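Local coordinates for 2-hydroxychromene-2-carboxylate isomerase (Pseudomonas putida, PDB 2IMF), which catalyses the reversible, glutathione-dependent isomerisation of 2-hydroxychromene-2-carboxylate to trans-o-hydroxybenzylidenepyruvate in naphthalene breakdown, and is a kappa-class glutathione transferase, at the interface of chains A and B. Numbering follows the deposited sequence. Chains: chain A/B, 2-hydroxychromene-2-carboxylate isomerase.

Contact 1: the interface of chains A and B. Residues chain A 62, 66, 69-70, 182; chain B 179, 183, 186.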
ATOM      1  N   TYR A  62      10.318  -6.407  -5.216  1.00 14.20           N
ATOM      2  CA  TYR A  62       9.532  -6.618  -3.988  1.00 13.58           C
ATOM      3  C   TYR A  62       8.012  -6.744  -4.287  1.00 11.20           C
ATOM      4  O   TYR A  62       7.349  -7.589  -3.656  1.00 12.41           O
ATOM      5  CB  TYR A  62       9.744  -5.394  -3.048  1.00 13.98           C
ATOM      6  CG  TYR A  62       8.716  -5.371  -1.933  1.00 13.83           C
ATOM      7  CD1 TYR A  62       8.804  -6.232  -0.828  1.00 13.71           C
ATOM      8  CD2 TYR A  62       7.541  -4.588  -2.050  1.00 13.68           C
ATOM      9  CE1 TYR A  62       7.847  -6.211   0.173  1.00 11.66           C
ATOM     10  CE2 TYR A  62       6.579  -4.637  -1.067  1.00 13.49           C
ATOM     11  CZ  TYR A  62       6.766  -5.396   0.026  1.00 11.46           C
ATOM     12  OH  TYR A  62       5.790  -5.465   0.975  1.00 13.17           O
ATOM     13  N   ASP A  66       5.253  -9.458  -2.947  1.00 13.01           N
ATOM     14  CA  ASP A  66       3.990  -9.107  -2.295  1.00 13.18           C
ATOM     15  C   ASP A  66       2.840  -9.746  -3.042  1.00 11.58           C
ATOM     16  O   ASP A  66       1.917 -10.341  -2.445  1.00 12.18           O
ATOM     17  CB  ASP A  66       3.865  -7.568  -2.318  1.00 13.50           C
ATOM     18  CG  ASP A  66       2.742  -7.079  -1.434  1.00 14.05           C
ATOM     19  OD1 ASP A  66       2.424  -7.655  -0.365  1.00 12.44           O
ATOM     20  OD2 ASP A  66       2.013  -6.160  -1.883  1.00 15.63           O
ATOM     21  N   ARG A  69       2.598 -13.341  -2.335  1.00 13.62           N
ATOM     22  CA  ARG A  69       2.095 -13.578  -0.985  1.00 14.31           C
ATOM     23  C   ARG A  69       0.597 -13.478  -0.973  1.00 15.84           C
ATOM     24  O   ARG A  69      -0.113 -14.292  -0.393  1.00 15.49           O
ATOM     25  CB  ARG A  69       2.721 -12.591   0.026  1.00 13.20           C
ATOM     26  CG  ARG A  69       4.149 -12.906   0.343  1.00 14.51           C
ATOM     27  CD  ARG A  69       4.812 -11.624   0.931  1.00 13.11           C
ATOM     28  NE  ARG A  69       6.148 -12.035   1.364  1.00 15.18           N
ATOM     29  CZ  ARG A  69       7.141 -11.173   1.564  1.00 15.62           C
ATOM     30  NH1 ARG A  69       6.919  -9.862   1.497  1.00 15.82           N
ATOM     31  NH2 ARG A  69       8.341 -11.573   1.963  1.00 17.24           N
ATOM     32  N   TRP A  70       0.008 -12.482  -1.620  1.00 14.04           N
ATOM     33  CA  TRP A  70      -1.423 -12.392  -1.638  1.00 13.76           C
ATOM     34  C   TRP A  70      -2.097 -13.485  -2.467  1.00 13.88           C
ATOM     35  O   TRP A  70      -3.176 -13.937  -2.092  1.00 15.25           O
ATOM     36  CB  TRP A  70      -1.847 -11.021  -2.236  1.00 13.69           C
ATOM     37  CG  TRP A  70      -1.659  -9.868  -1.265  1.00 11.81           C
ATOM     38  CD1 TRP A  70      -0.589  -9.009  -1.230  1.00 14.56           C
ATOM     39  CD2 TRP A  70      -2.510  -9.487  -0.213  1.00 14.37           C
ATOM     40  NE1 TRP A  70      -0.762  -8.089  -0.231  1.00 13.12           N
ATOM     41  CE2 TRP A  70      -1.934  -8.371   0.438  1.00 12.59           C
ATOM     42  CE3 TRP A  70      -3.720  -9.999   0.272  1.00 13.95           C
ATOM     43  CZ2 TRP A  70      -2.571  -7.741   1.544  1.00 12.75           C
ATOM     44  CZ3 TRP A  70      -4.344  -9.364   1.327  1.00 14.22           C
ATOM     45  CH2 TRP A  70      -3.752  -8.272   1.965  1.00 15.31           C
ATOM     46  N   ASP A 182      -5.340  -4.371  -0.485  1.00 11.60           N
ATOM     47  CA  ASP A 182      -5.009  -4.419   0.943  1.00 12.07           C
ATOM     48  C   ASP A 182      -5.819  -3.430   1.771  1.00 11.27           C
ATOM     49  O   ASP A 182      -5.492  -3.234   2.944  1.00 13.00           O
ATOM     50  CB  ASP A 182      -3.530  -4.164   1.142  1.00 11.24           C
ATOM     51  CG  ASP A 182      -3.069  -2.847   0.561  1.00 10.78           C
ATOM     52  OD1 ASP A 182      -3.923  -2.069   0.064  1.00 12.82           O
ATOM     53  OD2 ASP A 182      -1.855  -2.547   0.629  1.00 13.71           O
TER
ATOM     54  N   TRP B 179       7.159  -4.240   3.317  1.00 12.02           N
ATOM     55  CA  TRP B 179       7.127  -2.787   3.316  1.00 12.53           C
ATOM     56  C   TRP B 179       5.720  -2.332   3.597  1.00 11.72           C
ATOM     57  O   TRP B 179       4.781  -2.772   2.917  1.00 12.16           O
ATOM     58  CB  TRP B 179       7.539  -2.265   1.970  1.00 12.90           C
ATOM     59  CG  TRP B 179       7.285  -0.790   1.755  1.00 11.87           C
ATOM     60  CD1 TRP B 179       7.813   0.259   2.419  1.00 13.93           C
ATOM     61  CD2 TRP B 179       6.471  -0.247   0.703  1.00 13.55           C
ATOM     62  NE1 TRP B 179       7.357   1.450   1.856  1.00 12.25           N
ATOM     63  CE2 TRP B 179       6.570   1.157   0.778  1.00 13.88           C
ATOM     64  CE3 TRP B 179       5.765  -0.813  -0.358  1.00 14.87           C
ATOM     65  CZ2 TRP B 179       5.926   2.010  -0.139  1.00 13.38           C
ATOM     66  CZ3 TRP B 179       5.091   0.041  -1.273  1.00 16.16           C
ATOM     67  CH2 TRP B 179       5.189   1.429  -1.148  1.00 16.39           C
ATOM     68  N   ARG B 183       1.505  -4.249   6.063  1.00 12.63           N
ATOM     69  CA  ARG B 183       2.003  -5.627   5.878  1.00 11.68           C
ATOM     70  C   ARG B 183       2.469  -6.220   7.212  1.00 13.37           C
ATOM     71  O   ARG B 183       3.025  -7.322   7.233  1.00 13.78           O
ATOM     72  CB  ARG B 183       3.126  -5.615   4.850  1.00 12.87           C
ATOM     73  CG  ARG B 183       2.613  -5.320   3.453  1.00 12.14           C
ATOM     74  CD  ARG B 183       1.592  -6.302   2.901  1.00 12.51           C
ATOM     75  NE  ARG B 183       1.226  -6.005   1.490  1.00 11.68           N
ATOM     76  CZ  ARG B 183       0.363  -5.037   1.173  1.00 11.42           C
ATOM     77  NH1 ARG B 183      -0.335  -4.422   2.128  1.00 11.39           N
ATOM     78  NH2 ARG B 183       0.153  -4.825  -0.112  1.00 11.72           N
ATOM     79  N   MET B 186       1.465  -9.671   7.967  1.00 15.63           N
ATOM     80  CA  MET B 186       2.199 -10.818   7.431  1.00 15.00           C
ATOM     81  C   MET B 186       3.419 -11.107   8.250  1.00 16.46           C
ATOM     82  O   MET B 186       3.818 -12.307   8.423  1.00 16.70           O
ATOM     83  CB  MET B 186       2.645 -10.529   5.995  1.00 13.46           C
ATOM     84  CG  MET B 186       1.490 -10.417   5.011  1.00 14.41           C
ATOM     85  SD  MET B 186       2.187 -10.032   3.372  1.00 15.37           S
ATOM     86  CE  MET B 186       0.756 -10.015   2.326  1.00 17.73           C
TER
HETATM   87  O   HOH W   1       3.634  -4.179   0.177  1.00 15.83           O

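Contact 2: the interface of chains A and B. Residues chain A 56, 58-59, 62; chain B 46, 48, 166, 179.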
ATOM      1  N   LEU A  56      10.836   0.583 -11.861  1.00 20.59           N
ATOM      2  CA  LEU A  56      11.830   0.690 -10.772  1.00 21.06           C
ATOM      3  C   LEU A  56      12.165  -0.704 -10.284  1.00 21.02           C
ATOM      4  O   LEU A  56      11.431  -1.255  -9.486  1.00 19.36           O
ATOM      5  CB  LEU A  56      11.268   1.513  -9.605  1.00 22.24           C
ATOM      6  CG  LEU A  56      10.840   2.947  -9.969  1.00 23.65           C
ATOM      7  CD1 LEU A  56      10.136   3.645  -8.801  1.00 28.18           C
ATOM      8  CD2 LEU A  56      12.096   3.670 -10.331  1.00 24.71           C
ATOM      9  N   VAL A  58      14.204  -2.456  -8.343  1.00 18.10           N
ATOM     10  CA  VAL A  58      14.268  -2.900  -6.960  1.00 18.23           C
ATOM     11  C   VAL A  58      12.890  -2.923  -6.299  1.00 17.66           C
ATOM     12  O   VAL A  58      12.560  -3.871  -5.585  1.00 17.74           O
ATOM     13  CB  VAL A  58      15.199  -2.050  -6.127  1.00 18.98           C
ATOM     14  CG1 VAL A  58      15.091  -2.306  -4.608  1.00 21.00           C
ATOM     15  CG2 VAL A  58      16.617  -2.362  -6.542  1.00 21.62           C
ATOM     16  N   LYS A  59      12.063  -1.924  -6.537  1.00 16.07           N
ATOM     17  CA  LYS A  59      10.672  -1.943  -5.966  1.00 14.60           C
ATOM     18  C   LYS A  59       9.782  -3.006  -6.646  1.00 14.90           C
ATOM     19  O   LYS A  59       9.008  -3.708  -5.973  1.00 15.50           O
ATOM     20  CB  LYS A  59      10.080  -0.519  -6.149  1.00 16.32           C
ATOM     21  CG  LYS A  59       8.751  -0.364  -5.384  1.00 16.26           C
ATOM     22  CD  LYS A  59       8.340   1.073  -5.226  1.00 15.61           C
ATOM     23  CE  LYS A  59       6.927   1.108  -4.624  1.00 16.46           C
ATOM     24  NZ  LYS A  59       6.457   2.583  -4.682  1.00 21.59           N
ATOM     25  N   TYR A  62      10.318  -6.407  -5.216  1.00 14.20           N
ATOM     26  CA  TYR A  62       9.532  -6.618  -3.988  1.00 13.58           C
ATOM     27  C   TYR A  62       8.012  -6.744  -4.287  1.00 11.20           C
ATOM     28  O   TYR A  62       7.349  -7.589  -3.656  1.00 12.41           O
ATOM     29  CB  TYR A  62       9.744  -5.394  -3.048  1.00 13.98           C
ATOM     30  CG  TYR A  62       8.716  -5.371  -1.933  1.00 13.83           C
ATOM     31  CD1 TYR A  62       8.804  -6.232  -0.828  1.00 13.71           C
ATOM     32  CD2 TYR A  62       7.541  -4.588  -2.050  1.00 13.68           C
ATOM     33  CE1 TYR A  62       7.847  -6.211   0.173  1.00 11.66           C
ATOM     34  CE2 TYR A  62       6.579  -4.637  -1.067  1.00 13.49           C
ATOM     35  CZ  TYR A  62       6.766  -5.396   0.026  1.00 11.46           C
ATOM     36  OH  TYR A  62       5.790  -5.465   0.975  1.00 13.17           O
TER
ATOM     37  N   ILE B  46      17.112   4.163  -5.925  1.00 23.88           N
ATOM     38  CA  ILE B  46      16.513   3.163  -6.808  1.00 24.39           C
ATOM     39  C   ILE B  46      15.870   3.783  -8.026  1.00 23.37           C
ATOM     40  O   ILE B  46      15.218   3.079  -8.807  1.00 24.43           O
ATOM     41  CB  ILE B  46      15.441   2.211  -6.161  1.00 24.79           C
ATOM     42  CG1 ILE B  46      14.204   3.007  -5.706  1.00 26.51           C
ATOM     43  CG2 ILE B  46      16.048   1.273  -5.091  1.00 25.31           C
ATOM     44  CD1 ILE B  46      12.943   2.176  -5.888  1.00 22.25           C
ATOM     45  N   ASN B  48      13.664   6.450  -7.901  1.00 18.31           N
ATOM     46  CA  ASN B  48      12.304   6.965  -7.638  1.00 19.16           C
ATOM     47  C   ASN B  48      12.365   8.469  -7.477  1.00 20.91           C
ATOM     48  O   ASN B  48      12.421   8.992  -6.362  1.00 21.97           O
ATOM     49  CB  ASN B  48      11.752   6.320  -6.371  1.00 18.80           C
ATOM     50  CG  ASN B  48      10.298   6.630  -6.189  1.00 21.99           C
ATOM     51  OD1 ASN B  48       9.686   7.425  -6.960  1.00 22.37           O
ATOM     52  ND2 ASN B  48       9.712   6.034  -5.154  1.00 22.30           N
ATOM     53  N   PHE B 166      13.704   0.136  -0.196  1.00 13.46           N
ATOM     54  CA  PHE B 166      13.367   1.266  -1.106  1.00 14.69           C
ATOM     55  C   PHE B 166      12.418   2.296  -0.445  1.00 13.86           C
ATOM     56  O   PHE B 166      12.164   3.350  -1.033  1.00 15.08           O
ATOM     57  CB  PHE B 166      12.726   0.725  -2.404  1.00 14.45           C
ATOM     58  CG  PHE B 166      11.449  -0.045  -2.132  1.00 15.02           C
ATOM     59  CD1 PHE B 166      10.225   0.654  -1.934  1.00 13.85           C
ATOM     60  CD2 PHE B 166      11.468  -1.462  -2.014  1.00 14.19           C
ATOM     61  CE1 PHE B 166       9.089  -0.029  -1.569  1.00 14.14           C
ATOM     62  CE2 PHE B 166      10.305  -2.120  -1.661  1.00 13.85           C
ATOM     63  CZ  PHE B 166       9.095  -1.407  -1.477  1.00 13.77           C
ATOM     64  N   TRP B 179       7.159  -4.240   3.317  1.00 12.02           N
ATOM     65  CA  TRP B 179       7.127  -2.787   3.316  1.00 12.53           C
ATOM     66  C   TRP B 179       5.720  -2.332   3.597  1.00 11.72           C
ATOM     67  O   TRP B 179       4.781  -2.772   2.917  1.00 12.16           O
ATOM     68  CB  TRP B 179       7.539  -2.265   1.970  1.00 12.90           C
ATOM     69  CG  TRP B 179       7.285  -0.790   1.755  1.00 11.87           C
ATOM     70  CD1 TRP B 179       7.813   0.259   2.419  1.00 13.93           C
ATOM     71  CD2 TRP B 179       6.471  -0.247   0.703  1.00 13.55           C
ATOM     72  NE1 TRP B 179       7.357   1.450   1.856  1.00 12.25           N
ATOM     73  CE2 TRP B 179       6.570   1.157   0.778  1.00 13.88           C
ATOM     74  CE3 TRP B 179       5.765  -0.813  -0.358  1.00 14.87           C
ATOM     75  CZ2 TRP B 179       5.926   2.010  -0.139  1.00 13.38           C
ATOM     76  CZ3 TRP B 179       5.091   0.041  -1.273  1.00 16.16           C
ATOM     77  CH2 TRP B 179       5.189   1.429  -1.148  1.00 16.39           C
TER
HETATM   78  O   HOH W   2       3.634  -4.179   0.177  1.00 15.83           O
HETATM   79  O   HOH W   3      15.669  -0.089  -8.951  1.00 29.06           O

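Contact 3: the interface of chains A and B. Residues chain A 166, 177-179; chain B 59, 62.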
ATOM      1  N   PHE A 166      -7.526   8.038  -8.162  1.00 13.46           N
ATOM      2  CA  PHE A 166      -6.146   8.288  -8.663  1.00 14.69           C
ATOM      3  C   PHE A 166      -5.406   6.981  -9.040  1.00 13.86           C
ATOM      4  O   PHE A 166      -4.308   7.045  -9.596  1.00 15.08           O
ATOM      5  CB  PHE A 166      -5.331   9.059  -7.601  1.00 14.45           C
ATOM      6  CG  PHE A 166      -5.216   8.291  -6.299  1.00 15.02           C
ATOM      7  CD1 PHE A 166      -4.240   7.264  -6.162  1.00 13.85           C
ATOM      8  CD2 PHE A 166      -6.115   8.543  -5.226  1.00 14.19           C
ATOM      9  CE1 PHE A 166      -4.210   6.483  -5.031  1.00 14.14           C
ATOM     10  CE2 PHE A 166      -6.049   7.751  -4.096  1.00 13.85           C
ATOM     11  CZ  PHE A 166      -5.064   6.740  -3.976  1.00 13.77           C
ATOM     12  N   MET A 177     -14.124   5.883   0.187  1.00 15.13           N
ATOM     13  CA  MET A 177     -13.228   5.407  -0.936  1.00 13.99           C
ATOM     14  C   MET A 177     -12.052   4.706  -0.313  1.00 13.13           C
ATOM     15  O   MET A 177     -11.428   5.241   0.640  1.00 13.16           O
ATOM     16  CB  MET A 177     -12.676   6.561  -1.773  1.00 12.96           C
ATOM     17  CG  MET A 177     -12.052   6.057  -3.127  1.00 16.73           C
ATOM     18  SD  MET A 177     -11.361   7.258  -4.174  0.80 12.83           S
ATOM     19  CE  MET A 177      -9.774   7.359  -3.394  1.00 17.62           C
ATOM     20  N   TRP A 178     -11.750   3.485  -0.782  1.00 12.58           N
ATOM     21  CA  TRP A 178     -10.499   2.764  -0.434  1.00 12.76           C
ATOM     22  C   TRP A 178      -9.758   2.441  -1.697  1.00 12.95           C
ATOM     23  O   TRP A 178     -10.348   2.001  -2.672  1.00 12.76           O
ATOM     24  CB  TRP A 178     -10.811   1.499   0.351  1.00 13.12           C
ATOM     25  CG  TRP A 178     -11.574   1.659   1.677  1.00 13.58           C
ATOM     26  CD1 TRP A 178     -11.051   1.960   2.861  1.00 14.54           C
ATOM     27  CD2 TRP A 178     -13.004   1.687   1.816  1.00 17.38           C
ATOM     28  NE1 TRP A 178     -12.080   2.090   3.828  1.00 16.19           N
ATOM     29  CE2 TRP A 178     -13.271   1.917   3.178  1.00 15.59           C
ATOM     30  CE3 TRP A 178     -14.056   1.503   0.930  1.00 15.23           C
ATOM     31  CZ2 TRP A 178     -14.568   1.991   3.698  1.00 15.95           C
ATOM     32  CZ3 TRP A 178     -15.380   1.554   1.469  1.00 18.18           C
ATOM     33  CH2 TRP A 178     -15.601   1.766   2.831  1.00 19.12           C
ATOM     34  N   TRP A 179      -8.442   2.543  -1.582  1.00 12.02           N
ATOM     35  CA  TRP A 179      -7.584   2.183  -2.698  1.00 12.53           C
ATOM     36  C   TRP A 179      -6.695   1.044  -2.279  1.00 11.72           C
ATOM     37  O   TRP A 179      -6.018   1.136  -1.244  1.00 12.16           O
ATOM     38  CB  TRP A 179      -6.719   3.350  -3.080  1.00 12.90           C
ATOM     39  CG  TRP A 179      -5.597   3.023  -4.039  1.00 11.87           C
ATOM     40  CD1 TRP A 179      -5.681   2.562  -5.303  1.00 13.93           C
ATOM     41  CD2 TRP A 179      -4.204   3.247  -3.771  1.00 13.55           C
ATOM     42  NE1 TRP A 179      -4.404   2.458  -5.852  1.00 12.25           N
ATOM     43  CE2 TRP A 179      -3.492   2.915  -4.941  1.00 13.88           C
ATOM     44  CE3 TRP A 179      -3.505   3.802  -2.698  1.00 14.87           C
ATOM     45  CZ2 TRP A 179      -2.095   3.058  -5.043  1.00 13.38           C
ATOM     46  CZ3 TRP A 179      -2.093   3.926  -2.783  1.00 16.16           C
ATOM     47  CH2 TRP A 179      -1.420   3.558  -3.951  1.00 16.39           C
TER
ATOM     48  N   LYS B  59      -4.046  12.531  -4.309  1.00 16.07           N
ATOM     49  CA  LYS B  59      -3.610  11.285  -3.587  1.00 14.60           C
ATOM     50  C   LYS B  59      -3.321  11.553  -2.094  1.00 14.90           C
ATOM     51  O   LYS B  59      -3.688  10.746  -1.223  1.00 15.50           O
ATOM     52  CB  LYS B  59      -2.347  10.750  -4.313  1.00 16.32           C
ATOM     53  CG  LYS B  59      -1.960   9.349  -3.804  1.00 16.26           C
ATOM     54  CD  LYS B  59      -0.991   8.649  -4.714  1.00 15.61           C
ATOM     55  CE  LYS B  59      -0.531   7.354  -4.029  1.00 16.46           C
ATOM     56  NZ  LYS B  59       0.620   6.780  -4.893  1.00 21.59           N
ATOM     57  N   TYR B  62      -6.433  11.547  -0.040  1.00 14.20           N
ATOM     58  CA  TYR B  62      -6.837  10.183   0.343  1.00 13.58           C
ATOM     59  C   TYR B  62      -5.877   9.569   1.399  1.00 11.20           C
ATOM     60  O   TYR B  62      -6.365   8.892   2.324  1.00 12.41           O
ATOM     61  CB  TYR B  62      -6.805   9.283  -0.928  1.00 13.98           C
ATOM     62  CG  TYR B  62      -6.871   7.812  -0.563  1.00 13.83           C
ATOM     63  CD1 TYR B  62      -8.070   7.202  -0.164  1.00 13.71           C
ATOM     64  CD2 TYR B  62      -5.687   7.040  -0.457  1.00 13.68           C
ATOM     65  CE1 TYR B  62      -8.111   5.862   0.184  1.00 11.66           C
ATOM     66  CE2 TYR B  62      -5.754   5.728  -0.048  1.00 13.49           C
ATOM     67  CZ  TYR B  62      -6.944   5.160   0.215  1.00 11.46           C
ATOM     68  OH  TYR B  62      -6.995   3.871   0.655  1.00 13.17           O
TER
HETATM   69  O   HOH W   4      -4.566   2.946   1.084  1.00 15.83           O

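Contact 1: the interface of chains A and B
A:Tyr62, A:Asp66 and A:Trp70 lie at helical backbone angles on successive turns of helix 57-74, facing B:Trp179 in extended strand conformation and B:Arg183 at the end of a 3-10 turn. The centre is B:Arg183, whose chain bends at chi2 (-60°) and brings its guanidinium between two carboxylates of chain A. B:Arg183 takes A:Asp66 side-on: its NE lies 2.8 Å from OD1 and its NH2 2.9 Å from OD2, both oxygens met on their syn sides, the carboxylate and guanidinium nearly coplanar, 26° apart. A:Asp182 is held end-on, A:Asp182 OD2 accepting from both B:Arg183 NH1 (2.8 Å) and NH2 (3.1 Å), with its carboxylate turned steeply to the guanidinium. Arginine suits this place because one flat cation can serve two acids, which probably steady its charge in return. A:Trp70 stands almost perpendicular to the guanidinium, its CZ2 over the centre of one face. The methyl CE of B:Met186, at the tip of an extended chain, lies over the five-membered ring of A:Trp70, 3.8 Å from its centroid. Near the helix start, the phenol OH of A:Tyr62 accepts from B:Trp179 N at 3.0 Å. The patch sets helix 57-74 and the turn 181-183 of chain A against strand 176-179, the same turn and the start of helix 184-198 of chain B.

Contact 2: the interface of chains A and B
The first turns of helix 57-74, with A:Leu56 just before them, pack on the end of helix 39-46 and on the loop residue B:Phe166 of the partner. A:Lys59 covers one face of the phenylalanine, and A:Tyr62, a turn on, meets its rim. The lysine keeps its CG anti to the backbone N (chi1 -170°) and runs on extended, which carries the chain across the B:Phe166 ring: A:Lys59 CG sits over that face, 3.9 Å from the centroid, offset toward the rim. Further out, A:Lys59 CE comes within 3.9 Å of B:Trp179 CH2, a good use of lysine's long aliphatic stem. The rim of B:Phe166 points at a face of the A:Tyr62 ring, B:Phe166 CZ 3.6 Å from A:Tyr62 CD2. With an alanine in place of A:Tyr62, the outer edge of B:Phe166 would probably lose its aromatic partner and B:Trp179 N the hydroxyl it donates to. Branched chains fill the other end: A:Val58 CB touches B:Ile46 CG2 at 3.6 Å, while A:Leu56 CD1 rests 4.0 Å from B:Asn48 CB. A water bridges A:Val58 N and B:Ile46 O. The site therefore joins the N-terminal end of helix 57-74 to the exit of helix 39-46, with B:Asn48 and B:Phe166 also lining the partner's glutathione pocket.

Contact 3: the interface of chains A and B
B:Tyr62 reaches from helix 57-74 into chain A, and every level of its side chain finds a partner. B:Tyr62 CB meets the ring edge of A:Phe166, with A:Phe166 CE2 3.6 Å away, and CG touches the same atom. One face of the ring lies on chain A: CD2 over A:Phe166 CZ and, across the ring, B:Tyr62 CD1 over the methyl CE of A:Met177 at 3.7 Å, where a bend at chi3 (83°) turns the methionine's tip toward the ring. Further out, B:Tyr62 CE1 comes 3.4 Å from the carbonyl A:Met177 O, which lies in the ring plane at its edge, while B:Tyr62 CE2 is 4.0 Å from A:Trp179 CB. At the tip, B:Tyr62 OH accepts from A:Trp179 N in a fairly straight bond (3.0 Å, 164° at the hydrogen). A water links B:Tyr62 OH, 2.6 Å away, to A:Trp179 O. Tyrosine fits because it joins a broad apolar ring to a polar end able to bind a strand's backbone. Behind it, A:Phe166 CE1 lies over the indole of A:Trp179, bracing two of the ring's neighbours against each other. The site plugs the partner's tyrosine into strand 176-179, and since A:Phe166 and A:Trp179 also line the glutathione pocket, it may steady that pocket while joining the chains.

Contacts 1 and 2 are neighbours, their C-alpha centres about 14 Å apart, and share A:Tyr62 and B:Trp179. Contact 3 lies about 19 Å from contact 1 and 21 Å from contact 2; it repeats with the chains exchanged much of contact 2 and the tyrosine-tryptophan pair that contacts 1 and 2 share, as the two-fold symmetry requires. Helix 57-74 of each subunit thus engages the other's strand 176-179, and contact 1 extends the grip further along the helix. The centres of contacts 1 and 3 lie about 14 and 13 Å from A:Ser11, the proposed nucleophile, so chain pairing and cofactor binding may be structurally coupled.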